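Local coordinates for rhamnosidase B (Bacillus sp., PDB 2OKX), which probably hydrolyses terminal alpha-L-rhamnose residues from glycosides, as an alpha-L-rhamnosidase of glycoside hydrolase family 78, at residues 97-102 with 148-153; 142-147 with 480-485. One frame throughout, in Å; residues are numbered along the deposited sequence.

Interaction 1. Residues 97-102 with 148-153; sequences FGVSNF and QGFGEV
The phenyl ring of Phe150 carries the apolar part of this contact, meeting Phe97 and Val99. Its CE2 lies 4.1 Å from Phe97 CB, and its CZ lies 4.0 Å from Val99 CG2. The valine methyl comes to the edge of the ring, near its plane, and the two side chains cross at about a right angle. With chi1 at 177°, Val99 CG1 stands anti to the backbone N, which puts CG2 beside that N and within reach of the ring. Phe150 CE2 also approaches the backbone, 3.5 Å from Phe97 O.

Gly149 CA lies over one face of the Phe97 ring, offset toward the rim, 4.1 Å from Phe97 CE1. A CB on Gly149 would run into that ring, a reason for glycine at this position.

The polar part is water-mediated. Water 1 donates to Val99 O at 3.0 Å and, less closely, to Gln148 O. It accepts from Asn101 ND2 at 3.0 Å, while Asn101 OD1 is bonded to Tyr103 N. Gln148 O also receives a bond from Arg143 NH2.

An alanine at Phe150 would probably open a gap beside Phe97 and Val99, leaving the valine methyl without its aromatic neighbour. Two buried loops of the N-terminal domain are thus joined by ring packing and by a water that bonds two carbonyls and an amide, one of those carbonyls having Arg143 as a second donor.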
ATOM      1  N   PHE A  97      10.545  11.776   7.278  1.00 22.61           N
ATOM      2  CA  PHE A  97       9.257  12.287   6.830  1.00 22.15           C
ATOM      3  C   PHE A  97       8.770  13.512   7.597  1.00 23.91           C
ATOM      4  O   PHE A  97       8.265  14.459   6.998  1.00 22.98           O
ATOM      5  CB  PHE A  97       8.194  11.183   6.909  1.00 22.92           C
ATOM      6  CG  PHE A  97       8.532   9.949   6.111  1.00 23.24           C
ATOM      7  CD1 PHE A  97       9.159  10.050   4.871  1.00 24.40           C
ATOM      8  CD2 PHE A  97       8.190   8.685   6.584  1.00 24.43           C
ATOM      9  CE1 PHE A  97       9.442   8.908   4.110  1.00 24.95           C
ATOM     10  CE2 PHE A  97       8.466   7.539   5.835  1.00 25.30           C
ATOM     11  CZ  PHE A  97       9.092   7.652   4.595  1.00 23.68           C
ATOM     12  N   GLY A  98       8.914  13.485   8.920  1.00 24.59           N
ATOM     13  CA  GLY A  98       8.458  14.600   9.734  1.00 25.95           C
ATOM     14  C   GLY A  98       6.941  14.667   9.768  1.00 26.96           C
ATOM     15  O   GLY A  98       6.355  15.641  10.245  1.00 26.69           O
ATOM     16  N   VAL A  99       6.305  13.617   9.257  1.00 26.51           N
ATOM     17  CA  VAL A  99       4.847  13.527   9.201  1.00 25.00           C
ATOM     18  C   VAL A  99       4.462  12.063   9.378  1.00 25.86           C
ATOM     19  O   VAL A  99       5.086  11.181   8.787  1.00 25.62           O
ATOM     20  CB  VAL A  99       4.317  14.020   7.834  1.00 25.47           C
ATOM     21  CG1 VAL A  99       2.808  13.848   7.755  1.00 25.44           C
ATOM     22  CG2 VAL A  99       4.697  15.475   7.622  1.00 25.51           C
ATOM     23  N   SER A 100       3.448  11.799  10.193  1.00 23.00           N
ATOM     24  CA  SER A 100       3.012  10.422  10.413  1.00 24.54           C
ATOM     25  C   SER A 100       2.234   9.887   9.211  1.00 23.41           C
ATOM     26  O   SER A 100       1.635  10.658   8.464  1.00 23.20           O
ATOM     27  CB  SER A 100       2.123  10.336  11.663  1.00 25.58           C
ATOM     28  OG  SER A 100       2.833  10.666  12.847  1.00 25.84           O
ATOM     29  N   ASN A 101       2.266   8.568   9.013  1.00 24.38           N
ATOM     30  CA  ASN A 101       1.508   7.938   7.931  1.00 22.24           C
ATOM     31  C   ASN A 101       1.046   6.542   8.366  1.00 22.03           C
ATOM     32  O   ASN A 101       1.086   6.224   9.556  1.00 22.01           O
ATOM     33  CB  ASN A 101       2.312   7.883   6.615  1.00 19.07           C
ATOM     34  CG  ASN A 101       3.646   7.158   6.746  1.00 20.16           C
ATOM     35  OD1 ASN A 101       3.737   6.088   7.348  1.00 20.90           O
ATOM     36  ND2 ASN A 101       4.687   7.735   6.151  1.00 21.42           N
ATOM     37  N   PHE A 102       0.601   5.721   7.419  1.00 22.45           N
ATOM     38  CA  PHE A 102       0.097   4.381   7.731  1.00 22.00           C
ATOM     39  C   PHE A 102       1.163   3.318   8.008  1.00 22.18           C
ATOM     40  O   PHE A 102       0.824   2.165   8.280  1.00 22.29           O
ATOM     41  CB  PHE A 102      -0.814   3.873   6.605  1.00 21.29           C
ATOM     42  CG  PHE A 102      -2.118   4.620   6.466  1.00 22.43           C
ATOM     43  CD1 PHE A 102      -2.231   5.958   6.837  1.00 22.32           C
ATOM     44  CD2 PHE A 102      -3.209   4.009   5.848  1.00 21.67           C
ATOM     45  CE1 PHE A 102      -3.406   6.680   6.585  1.00 24.37           C
ATOM     46  CE2 PHE A 102      -4.384   4.717   5.589  1.00 24.36           C
ATOM     47  CZ  PHE A 102      -4.483   6.060   5.957  1.00 25.43           C
ATOM     48  N   GLN A 148       1.364   7.199   2.597  1.00 22.83           N
ATOM     49  CA  GLN A 148       2.810   7.140   2.442  1.00 22.56           C
ATOM     50  C   GLN A 148       3.651   8.387   2.715  1.00 21.76           C
ATOM     51  O   GLN A 148       3.223   9.304   3.411  1.00 21.38           O
ATOM     52  CB  GLN A 148       3.103   6.611   1.037  1.00 23.47           C
ATOM     53  CG  GLN A 148       2.122   5.515   0.603  1.00 22.24           C
ATOM     54  CD  GLN A 148       2.706   4.595  -0.450  1.00 21.11           C
ATOM     55  OE1 GLN A 148       2.063   4.285  -1.460  1.00 21.05           O
ATOM     56  NE2 GLN A 148       3.928   4.149  -0.218  1.00 17.43           N
ATOM     57  N   GLY A 149       4.862   8.392   2.161  1.00 22.00           N
ATOM     58  CA  GLY A 149       5.776   9.506   2.351  1.00 20.09           C
ATOM     59  C   GLY A 149       5.643  10.625   1.338  1.00 19.59           C
ATOM     60  O   GLY A 149       4.576  11.220   1.199  1.00 20.86           O
ATOM     61  N   PHE A 150       6.722  10.902   0.612  1.00 19.16           N
ATOM     62  CA  PHE A 150       6.722  11.984  -0.371  1.00 20.05           C
ATOM     63  C   PHE A 150       7.316  11.602  -1.724  1.00 20.08           C
ATOM     64  O   PHE A 150       8.237  10.790  -1.800  1.00 22.08           O
ATOM     65  CB  PHE A 150       7.529  13.169   0.177  1.00 19.96           C
ATOM     66  CG  PHE A 150       7.000  13.726   1.468  1.00 17.75           C
ATOM     67  CD1 PHE A 150       6.151  14.827   1.471  1.00 21.27           C
ATOM     68  CD2 PHE A 150       7.347  13.145   2.682  1.00 21.51           C
ATOM     69  CE1 PHE A 150       5.653  15.345   2.662  1.00 21.76           C
ATOM     70  CE2 PHE A 150       6.853  13.654   3.885  1.00 23.33           C
ATOM     71  CZ  PHE A 150       6.006  14.756   3.873  1.00 21.41           C
ATOM     72  N   GLY A 151       6.774  12.199  -2.785  1.00 20.70           N
ATOM     73  CA  GLY A 151       7.296  11.978  -4.125  1.00 21.43           C
ATOM     74  C   GLY A 151       8.360  13.054  -4.223  1.00 21.59           C
ATOM     75  O   GLY A 151       8.060  14.230  -4.016  1.00 22.37           O
ATOM     76  N   GLU A 152       9.595  12.682  -4.542  1.00 22.19           N
ATOM     77  CA  GLU A 152      10.664  13.670  -4.563  1.00 21.81           C
ATOM     78  C   GLU A 152      10.872  14.522  -5.803  1.00 22.67           C
ATOM     79  O   GLU A 152      10.410  14.206  -6.899  1.00 21.57           O
ATOM     80  CB  GLU A 152      11.999  13.006  -4.182  1.00 21.54           C
ATOM     81  CG  GLU A 152      12.744  12.261  -5.307  1.00 21.78           C
ATOM     82  CD  GLU A 152      12.285  10.819  -5.509  1.00 24.23           C
ATOM     83  OE1 GLU A 152      13.082  10.021  -6.053  1.00 22.06           O
ATOM     84  OE2 GLU A 152      11.140  10.482  -5.135  1.00 23.29           O
ATOM     85  N   VAL A 153      11.559  15.639  -5.581  1.00 23.24           N
ATOM     86  CA  VAL A 153      11.937  16.588  -6.621  1.00 24.39           C
ATOM     87  C   VAL A 153      13.408  16.855  -6.309  1.00 26.89           C
ATOM     88  O   VAL A 153      13.734  17.403  -5.252  1.00 25.92           O
ATOM     89  CB  VAL A 153      11.145  17.902  -6.522  1.00 25.06           C
ATOM     90  CG1 VAL A 153      11.742  18.935  -7.468  1.00 26.21           C
ATOM     91  CG2 VAL A 153       9.689  17.654  -6.882  1.00 23.19           C
TER
HETATM   92  O   HOH W   1       4.759  10.752   5.868  1.00 25.91           O

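Interaction 2. Residues 142-147 with 480-485; sequences PRMACQ and YGLDNT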
ATOM      1  N   PRO A 142       5.680  17.157  -3.340  1.00 22.17           N
ATOM      2  CA  PRO A 142       4.363  16.612  -2.993  1.00 22.05           C
ATOM      3  C   PRO A 142       4.312  15.455  -2.002  1.00 22.87           C
ATOM      4  O   PRO A 142       5.164  14.563  -2.013  1.00 21.77           O
ATOM      5  CB  PRO A 142       3.786  16.199  -4.351  1.00 21.57           C
ATOM      6  CG  PRO A 142       4.496  17.088  -5.322  1.00 20.79           C
ATOM      7  CD  PRO A 142       5.904  17.069  -4.794  1.00 20.80           C
ATOM      8  N   ARG A 143       3.300  15.485  -1.139  1.00 21.28           N
ATOM      9  CA  ARG A 143       3.080  14.399  -0.203  1.00 21.39           C
ATOM     10  C   ARG A 143       2.595  13.328  -1.176  1.00 19.97           C
ATOM     11  O   ARG A 143       1.760  13.603  -2.040  1.00 19.32           O
ATOM     12  CB  ARG A 143       1.974  14.760   0.796  1.00 21.72           C
ATOM     13  CG  ARG A 143       1.567  13.625   1.729  1.00 21.93           C
ATOM     14  CD  ARG A 143       2.678  13.241   2.695  1.00 21.86           C
ATOM     15  NE  ARG A 143       2.375  11.975   3.359  1.00 22.73           N
ATOM     16  CZ  ARG A 143       1.463  11.816   4.314  1.00 23.02           C
ATOM     17  NH1 ARG A 143       0.751  12.849   4.747  1.00 24.15           N
ATOM     18  NH2 ARG A 143       1.236  10.609   4.814  1.00 22.10           N
ATOM     19  N   MET A 144       3.126  12.121  -1.055  1.00 20.37           N
ATOM     20  CA  MET A 144       2.761  11.042  -1.966  1.00 20.64           C
ATOM     21  C   MET A 144       1.309  10.597  -1.844  1.00 20.61           C
ATOM     22  O   MET A 144       0.589  10.522  -2.840  1.00 21.78           O
ATOM     23  CB  MET A 144       3.687   9.852  -1.738  1.00 20.39           C
ATOM     24  CG  MET A 144       3.625   8.779  -2.810  1.00 19.87           C
ATOM     25  SD  MET A 144       5.025   7.672  -2.597  1.00 21.49           S
ATOM     26  CE  MET A 144       4.458   6.193  -3.502  1.00 20.68           C
ATOM     27  N   ALA A 145       0.886  10.303  -0.622  1.00 20.89           N
ATOM     28  CA  ALA A 145      -0.476   9.853  -0.365  1.00 21.51           C
ATOM     29  C   ALA A 145      -0.729   9.916   1.130  1.00 21.35           C
ATOM     30  O   ALA A 145       0.215  10.008   1.921  1.00 21.81           O
ATOM     31  CB  ALA A 145      -0.655   8.415  -0.866  1.00 19.74           C
ATOM     32  N   CYS A 146      -1.994   9.852   1.527  1.00 21.77           N
ATOM     33  CA  CYS A 146      -2.305   9.899   2.950  1.00 22.30           C
ATOM     34  C   CYS A 146      -1.632   8.737   3.673  1.00 22.42           C
ATOM     35  O   CYS A 146      -1.327   8.832   4.862  1.00 22.94           O
ATOM     36  CB  CYS A 146      -3.822   9.858   3.181  1.00 23.21           C
ATOM     37  SG  CYS A 146      -4.666   8.329   2.668  1.00 24.72           S
ATOM     38  N   GLN A 147      -1.373   7.652   2.944  1.00 22.98           N
ATOM     39  CA  GLN A 147      -0.760   6.465   3.534  1.00 21.72           C
ATOM     40  C   GLN A 147       0.762   6.443   3.509  1.00 22.10           C
ATOM     41  O   GLN A 147       1.386   5.760   4.323  1.00 23.13           O
ATOM     42  CB  GLN A 147      -1.242   5.188   2.816  1.00 22.86           C
ATOM     43  CG  GLN A 147      -2.755   5.033   2.661  1.00 22.44           C
ATOM     44  CD  GLN A 147      -3.272   5.619   1.363  1.00 24.75           C
ATOM     45  OE1 GLN A 147      -2.552   6.330   0.662  1.00 24.38           O
ATOM     46  NE2 GLN A 147      -4.532   5.330   1.039  1.00 24.26           N
ATOM     47  N   TYR A 480      -5.356   8.878  -9.064  1.00 19.53           N
ATOM     48  CA  TYR A 480      -5.928   9.942  -8.235  1.00 19.41           C
ATOM     49  C   TYR A 480      -5.741   9.547  -6.778  1.00 20.22           C
ATOM     50  O   TYR A 480      -6.095   8.434  -6.385  1.00 19.60           O
ATOM     51  CB  TYR A 480      -7.424  10.111  -8.522  1.00 19.99           C
ATOM     52  CG  TYR A 480      -7.752  10.369  -9.972  1.00 18.72           C
ATOM     53  CD1 TYR A 480      -7.386  11.566 -10.594  1.00 17.37           C
ATOM     54  CD2 TYR A 480      -8.411   9.407 -10.732  1.00 18.23           C
ATOM     55  CE1 TYR A 480      -7.670  11.794 -11.939  1.00 16.46           C
ATOM     56  CE2 TYR A 480      -8.698   9.621 -12.071  1.00 18.19           C
ATOM     57  CZ  TYR A 480      -8.326  10.814 -12.672  1.00 17.85           C
ATOM     58  OH  TYR A 480      -8.610  11.010 -14.004  1.00 17.48           O
ATOM     59  N   GLY A 481      -5.183  10.458  -5.984  1.00 18.10           N
ATOM     60  CA  GLY A 481      -4.944  10.175  -4.580  1.00 19.05           C
ATOM     61  C   GLY A 481      -3.529   9.674  -4.344  1.00 19.56           C
ATOM     62  O   GLY A 481      -3.124   9.420  -3.203  1.00 20.04           O
ATOM     63  N   LEU A 482      -2.772   9.540  -5.428  1.00 19.40           N
ATOM     64  CA  LEU A 482      -1.399   9.054  -5.346  1.00 19.22           C
ATOM     65  C   LEU A 482      -0.465   9.783  -6.301  1.00 19.98           C
ATOM     66  O   LEU A 482      -0.528   9.580  -7.514  1.00 20.63           O
ATOM     67  CB  LEU A 482      -1.353   7.556  -5.665  1.00 16.84           C
ATOM     68  CG  LEU A 482       0.031   6.910  -5.759  1.00 18.35           C
ATOM     69  CD1 LEU A 482       0.633   6.788  -4.358  1.00 18.00           C
ATOM     70  CD2 LEU A 482      -0.085   5.536  -6.413  1.00 17.05           C
ATOM     71  N   ASP A 483       0.391  10.639  -5.757  1.00 20.08           N
ATOM     72  CA  ASP A 483       1.363  11.345  -6.584  1.00 20.31           C
ATOM     73  C   ASP A 483       2.511  10.359  -6.767  1.00 18.70           C
ATOM     74  O   ASP A 483       3.545  10.452  -6.103  1.00 18.75           O
ATOM     75  CB  ASP A 483       1.850  12.608  -5.876  1.00 20.98           C
ATOM     76  CG  ASP A 483       0.930  13.789  -6.100  1.00 22.05           C
ATOM     77  OD1 ASP A 483      -0.225  13.754  -5.624  1.00 22.09           O
ATOM     78  OD2 ASP A 483       1.371  14.753  -6.763  1.00 21.48           O
ATOM     79  N   ASN A 484       2.300   9.400  -7.664  1.00 19.02           N
ATOM     80  CA  ASN A 484       3.259   8.332  -7.958  1.00 18.63           C
ATOM     81  C   ASN A 484       4.333   8.884  -8.885  1.00 18.99           C
ATOM     82  O   ASN A 484       4.534   8.387  -9.996  1.00 18.00           O
ATOM     83  CB  ASN A 484       2.506   7.190  -8.643  1.00 18.73           C
ATOM     84  CG  ASN A 484       3.015   5.834  -8.236  1.00 18.12           C
ATOM     85  OD1 ASN A 484       3.609   5.679  -7.171  1.00 17.78           O
ATOM     86  ND2 ASN A 484       2.761   4.832  -9.073  1.00 17.65           N
ATOM     87  N   THR A 485       5.058   9.885  -8.398  1.00 19.23           N
ATOM     88  CA  THR A 485       6.027  10.575  -9.231  1.00 19.44           C
ATOM     89  C   THR A 485       7.302  11.076  -8.564  1.00 19.55           C
ATOM     90  O   THR A 485       7.484  10.995  -7.354  1.00 19.61           O
ATOM     91  CB  THR A 485       5.378  11.837  -9.800  1.00 21.13           C
ATOM     92  OG1 THR A 485       5.134  12.743  -8.715  1.00 20.14           O
ATOM     93  CG2 THR A 485       4.042  11.527 -10.461  1.00 20.41           C
TER
HETATM   94  O   HOH W   2      -0.943  12.704  -3.204  1.00 24.21           O
HETATM   95  O   HOH W   3      -4.018  10.045  -0.687  1.00 23.02           O
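Met144 lies alongside Leu482, the two side chains pointing the same way. Its CB leads to a CG that is anti to the backbone N (chi1 -167°), and this CG meets Asp483 O at 3.7 Å and Leu482 CD1 at 3.9 Å. Beyond CG the chain runs extended through SD, carrying the terminal CE to 4.0 Å from the same Leu482 CD1 and to 3.8 Å from Asn484 OD1. Asn484 ND2 is bonded to Gly467 O and Gly504 O. Ala145 CB adds to this apolar patch, also touching Leu482 CD1.

The backbones are tied by one direct bond: Asp483 N donates to Met144 O at 2.9 Å, in the plane of the carbonyl and fairly straight at 161°. Leu482 CA makes a CH...O contact with the same oxygen. Water 2 lies 2.7 Å from Met144 O and can bridge it to Asp483 OD1, which also bonds His315 NE2, though this water has fewer protons than nearby acceptors. Water 3 joins Cys146 N to Gly481 O. Asp483 OD2 packs against Pro142 CB at 3.7 Å.

The N-terminal and concanavalin-like domains therefore meet where Met144 O gathers a backbone N-H, and possibly a water, beside an apolar patch.

How the interactions relate
The centres of interactions 1 and 2 lie about 9 Å apart, and the contacts touch directly. Along the chain their segments alternate: 97-102, 142-147, 148-153, then 480-485. Residues 142-147 and 148-153 are consecutive parts of the loop between strands 130-133 and 153-155; this loop faces 97-102 in interaction 1 and the concanavalin-like domain in interaction 2. Gly149 O probably accepts a bond from Met144 N, consistent with the loop turning back on itself. Strands 153-155 and 485-489, which begin at the last residues of 148-153 and 480-485, pair in parallel. A loop of the N-terminal domain thus leads into a mixed sheet shared with the concanavalin-like domain, coupling the two domains through loop packing and strand pairing.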